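Local coordinates for protein coclaurine N-methyltransferase (Coptis japonica, PDB 6GKV) that catalyses methyl transfer from S-adenosyl-L-methionine to the ring nitrogen of coclaurine and related tetrahydroisoquinolines in alkaloid biosynthesis, at residues 284-287 against 288-291; 79-82 against 83-87. One frame throughout, in Å; residues are numbered along the deposited sequence.

Contact 1: residues 284-287 against 288-291. With F2W (6,7-dimethoxy-2-methyl-1,2,3,4-tetrahydroisoquinolin-2-ium), chain D.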
# COMPACT_ATOMS: atom_id res chain seq x y z
N PHE A 284 -12.39 -7.00 -16.37
CA PHE A 284 -13.68 -7.35 -15.78
C PHE A 284 -14.79 -6.60 -16.50
O PHE A 284 -15.93 -7.08 -16.57
CB PHE A 284 -13.72 -7.10 -14.27
CG PHE A 284 -14.74 -7.96 -13.57
CD1 PHE A 284 -15.25 -9.05 -14.22
CD2 PHE A 284 -15.12 -7.72 -12.27
CE1 PHE A 284 -16.18 -9.87 -13.63
CE2 PHE A 284 -16.05 -8.58 -11.66
CZ PHE A 284 -16.59 -9.64 -12.36
N SER A 285 -14.47 -5.45 -17.07
CA SER A 285 -15.48 -4.74 -17.83
C SER A 285 -15.88 -5.59 -19.01
O SER A 285 -17.06 -5.77 -19.27
CB SER A 285 -14.97 -3.38 -18.28
OG SER A 285 -16.03 -2.64 -18.86
N ARG A 286 -14.89 -6.14 -19.71
CA ARG A 286 -15.18 -6.88 -20.93
C ARG A 286 -15.87 -8.19 -20.59
O ARG A 286 -16.73 -8.66 -21.34
CB ARG A 286 -13.91 -7.12 -21.73
CG ARG A 286 -13.46 -5.90 -22.55
CD ARG A 286 -12.71 -6.32 -23.80
NE ARG A 286 -13.46 -7.32 -24.57
CZ ARG A 286 -12.93 -8.11 -25.50
NH1 ARG A 286 -11.63 -8.03 -25.78
NH2 ARG A 286 -13.69 -8.99 -26.14
N THR A 287 -15.48 -8.77 -19.47
CA THR A 287 -16.09 -10.00 -18.96
C THR A 287 -17.61 -9.85 -18.79
O THR A 287 -18.37 -10.64 -19.31
CB THR A 287 -15.45 -10.42 -17.61
OG1 THR A 287 -14.07 -10.74 -17.82
CG2 THR A 287 -16.11 -11.63 -17.07
N ASN A 288 -18.01 -8.83 -18.04
CA ASN A 288 -19.40 -8.54 -17.79
C ASN A 288 -20.15 -8.24 -19.08
O ASN A 288 -21.37 -8.48 -19.19
CB ASN A 288 -19.56 -7.36 -16.83
CG ASN A 288 -19.36 -7.76 -15.37
OD1 ASN A 288 -20.27 -8.28 -14.74
ND2 ASN A 288 -18.19 -7.44 -14.81
N GLU A 289 -19.41 -7.68 -20.04
CA GLU A 289 -19.97 -7.31 -21.35
C GLU A 289 -20.25 -8.56 -22.19
O GLU A 289 -21.18 -8.60 -22.97
CB GLU A 289 -19.01 -6.37 -22.11
CG GLU A 289 -19.44 -5.99 -23.52
CD GLU A 289 -18.41 -5.09 -24.24
OE1 GLU A 289 -17.24 -5.05 -23.81
OE2 GLU A 289 -18.78 -4.44 -25.24
N GLU A 290 -19.41 -9.58 -22.02
CA GLU A 290 -19.58 -10.78 -22.82
C GLU A 290 -20.74 -11.59 -22.25
O GLU A 290 -21.46 -12.27 -22.99
CB GLU A 290 -18.28 -11.59 -22.87
CG GLU A 290 -17.15 -10.91 -23.68
CD GLU A 290 -17.45 -10.81 -25.17
OE1 GLU A 290 -17.86 -11.83 -25.76
OE2 GLU A 290 -17.27 -9.72 -25.77
N TRP A 291 -20.90 -11.50 -20.93
CA TRP A 291 -22.01 -12.12 -20.23
C TRP A 291 -23.34 -11.52 -20.69
O TRP A 291 -24.31 -12.24 -20.97
CB TRP A 291 -21.84 -11.93 -18.72
CG TRP A 291 -20.78 -12.77 -18.08
CD1 TRP A 291 -20.19 -13.89 -18.60
CD2 TRP A 291 -20.18 -12.57 -16.79
NE1 TRP A 291 -19.27 -14.40 -17.71
CE2 TRP A 291 -19.24 -13.60 -16.59
CE3 TRP A 291 -20.35 -11.61 -15.78
CZ2 TRP A 291 -18.48 -13.71 -15.42
CZ3 TRP A 291 -19.58 -11.71 -14.61
CH2 TRP A 291 -18.67 -12.76 -14.45
CAM F2W D . -20.61 -7.02 -11.56
OAK F2W D . -19.99 -6.28 -10.48
CAB F2W D . -19.35 -7.13 -9.62
CAA F2W D . -19.30 -8.52 -9.81
CAF F2W D . -18.64 -9.29 -8.86
CAJ F2W D . -18.50 -10.66 -8.98
CAI F2W D . -18.24 -11.48 -7.68
NAH F2W D . -17.01 -10.91 -7.13
CAO F2W D . -16.96 -11.52 -5.78
CAG F2W D . -17.46 -9.54 -6.88
CAE F2W D . -17.99 -8.70 -7.81
CAD F2W D . -18.07 -7.32 -7.60
CAC F2W D . -18.72 -6.54 -8.54
OAL F2W D . -18.86 -5.18 -8.44
CAN F2W D . -18.23 -4.49 -7.35
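Asn-288 and Phe-284 share one turn of helix 281-297 through two hydrogen bonds to one carbonyl. Asn-288 N gives the helical bond to Phe-284 O at 3.1 Å, and Asn-288 ND2 reaches the same Phe-284 O at 2.9 Å from the opposite face of the carbonyl plane. The second bond holds ND2 over one face of the Phe-284 ring, 3.4 Å from CE1, the two planes 47° apart. Asn-288 OD1 meets the ligand methoxy carbon CAM at 3.4 Å.

Trp-291 meets Thr-287 one turn apart and Phe-284 two. Thr-287 OG1, bonded to His-283 O, lies beside the backbone N (chi1 -65°), which puts CG2 anti to that N and over the six-membered ring of Trp-291, a CH-pi contact 3.8 Å from the centroid. Trp-291 CH2 lies 3.9 Å from CE1, at the edge of the Phe-284 ring. A leucine here would probably leave Thr-287 CG2 without its aromatic face and the Phe-284 edge less supported.

Arg-286 NH2 and Glu-290 OE2 form a long 3.7 Å salt bridge; Lys-293 also pairs with that carboxylate.

Phe-284 and Asn-288 line the N-methylheliamine pocket. With its amide tied to the backbone, Asn-288 probably helps to fix the ring there.

Contact 2: residues 79-82 against 83-87; sequences IEFL and KIMNG
Met-85 and Phe-81 touch one turn apart, SD lying 3.9 Å from the ring atom CZ. This is a Met-aromatic contact. The sulfur approaches obliquely, 52° off the ring normal and 4.9 Å from the centroid. Met-85 CB stands over the ring face, near its rim. Both side chains leave with CG anti to the backbone N (chi1 174° for Phe-81, -169° for Met-85). A bend at the last torsion of Met-85 then turns its methyl group aside.

Leu-82 and Asn-86 run side by side on the next position round the helix. Leu-82 CD2 and Asn-86 ND2 are 4.1 Å apart, a loose contact. On the side facing helix 299-309, Ile-84 CD1 rests 3.5 Å from Glu-80 O.

The backbone beneath is the short helix 79-85, which precedes strand 126-130, the first strand of the mixed sheet of this Rossmann-type methyltransferase. At its end the side chain of Asn-86 comes about 4 Å from Gly-92 of the S-adenosyl-L-homocysteine site. Phe-81 O accepts twice. Met-85 N lies in its carbonyl plane at 3.1 Å, while Ile-84 N comes from well above that plane. Lys-83 N is bonded to Ile-79 O. Asn-86 N closes the last turn on Leu-82 O at 2.6 Å, and Asn-86 is the first residue to leave helical geometry.

Beyond this shell, Phe-81 meets the rings of Trp-323 and Phe-306 and packs on Leu-295. Helix 299-309 receives Ile-84 through Ile-302 and Met-305. Leu-82 and Ile-79 lean on Gln-134, and Ile-79 and Lys-83 both touch Tyr-162 of helix 157-168.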
# COMPACT_ATOMS: atom_id res chain seq x y z
N ILE A 79 -27.72 -23.87 -12.39
CA ILE A 79 -26.56 -24.06 -13.25
C ILE A 79 -26.91 -23.85 -14.72
O ILE A 79 -26.10 -23.31 -15.48
CB ILE A 79 -25.97 -25.48 -13.02
CG1 ILE A 79 -24.57 -25.58 -13.61
CG2 ILE A 79 -26.92 -26.59 -13.51
CD1 ILE A 79 -23.53 -24.90 -12.76
N GLU A 80 -28.13 -24.24 -15.10
CA GLU A 80 -28.62 -24.14 -16.48
C GLU A 80 -28.60 -22.71 -17.00
O GLU A 80 -28.43 -22.47 -18.20
CB GLU A 80 -30.05 -24.69 -16.58
CG GLU A 80 -30.45 -25.63 -15.46
CD GLU A 80 -31.95 -25.93 -15.46
OE1 GLU A 80 -32.71 -25.21 -16.15
OE2 GLU A 80 -32.36 -26.89 -14.78
N PHE A 81 -28.79 -21.76 -16.08
CA PHE A 81 -28.67 -20.34 -16.38
C PHE A 81 -27.22 -19.93 -16.52
O PHE A 81 -26.89 -19.10 -17.36
CB PHE A 81 -29.33 -19.49 -15.29
CG PHE A 81 -29.12 -18.01 -15.48
CD1 PHE A 81 -29.53 -17.37 -16.66
CD2 PHE A 81 -28.50 -17.25 -14.50
CE1 PHE A 81 -29.32 -16.01 -16.85
CE2 PHE A 81 -28.29 -15.90 -14.68
CZ PHE A 81 -28.71 -15.27 -15.86
N LEU A 82 -26.35 -20.50 -15.69
CA LEU A 82 -24.95 -20.10 -15.71
C LEU A 82 -24.23 -20.56 -16.99
O LEU A 82 -23.41 -19.83 -17.52
CB LEU A 82 -24.24 -20.61 -14.44
CG LEU A 82 -24.75 -19.89 -13.18
CD1 LEU A 82 -24.16 -20.45 -11.91
CD2 LEU A 82 -24.52 -18.36 -13.25
N LYS A 83 -24.60 -21.73 -17.52
CA LYS A 83 -23.94 -22.21 -18.74
C LYS A 83 -24.28 -21.34 -19.95
O LYS A 83 -23.54 -21.35 -20.94
CB LYS A 83 -24.29 -23.67 -19.04
CG LYS A 83 -24.71 -24.49 -17.83
CD LYS A 83 -24.75 -25.99 -18.15
CE LYS A 83 -23.33 -26.55 -18.28
NZ LYS A 83 -23.26 -28.02 -17.96
N ILE A 84 -25.38 -20.61 -19.87
CA ILE A 84 -25.75 -19.69 -20.93
C ILE A 84 -25.03 -18.34 -20.76
O ILE A 84 -24.43 -17.81 -21.71
CB ILE A 84 -27.27 -19.50 -20.95
CG1 ILE A 84 -27.96 -20.83 -21.29
CG2 ILE A 84 -27.67 -18.47 -21.98
CD1 ILE A 84 -29.45 -20.81 -21.08
N MET A 85 -25.09 -17.79 -19.55
CA MET A 85 -24.47 -16.49 -19.33
C MET A 85 -22.95 -16.59 -19.25
O MET A 85 -22.26 -15.79 -19.86
CB MET A 85 -25.02 -15.84 -18.06
CG MET A 85 -24.61 -14.38 -17.95
SD MET A 85 -25.26 -13.51 -16.51
CE MET A 85 -24.08 -14.00 -15.24
N ASN A 86 -22.44 -17.57 -18.49
CA ASN A 86 -20.99 -17.75 -18.37
C ASN A 86 -20.45 -18.52 -19.56
O ASN A 86 -21.23 -19.10 -20.33
CB ASN A 86 -20.62 -18.48 -17.07
CG ASN A 86 -21.01 -17.70 -15.81
OD1 ASN A 86 -21.57 -16.60 -15.88
ND2 ASN A 86 -20.72 -18.29 -14.65
N GLY A 87 -19.12 -18.53 -19.72
CA GLY A 87 -18.46 -19.32 -20.76
C GLY A 87 -18.34 -20.78 -20.37
O GLY A 87 -19.03 -21.24 -19.46

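How the contacts relate
Contact 2 comes first along the chain, on helix 79-85, before strand 126-130 of the mixed sheet. Contact 1 follows much later, on helix 281-297, just after the edge strand 272-279. Their centres are about 14 Å apart. They meet at Trp-291: its CD1 packs 3.1 Å from Met-85 O, and its NE1 lies 3.7 Å from Asn-86 OD1. The end of the early helix thus rests against the later one. Contact 1 lines the N-methylheliamine pocket, and both contacts come near the S-adenosyl-L-homocysteine: the side chain of Asn-86 is about 7 Å from it, that of Trp-291 about 8 Å. Their junction probably helps to fix how the two sites are placed.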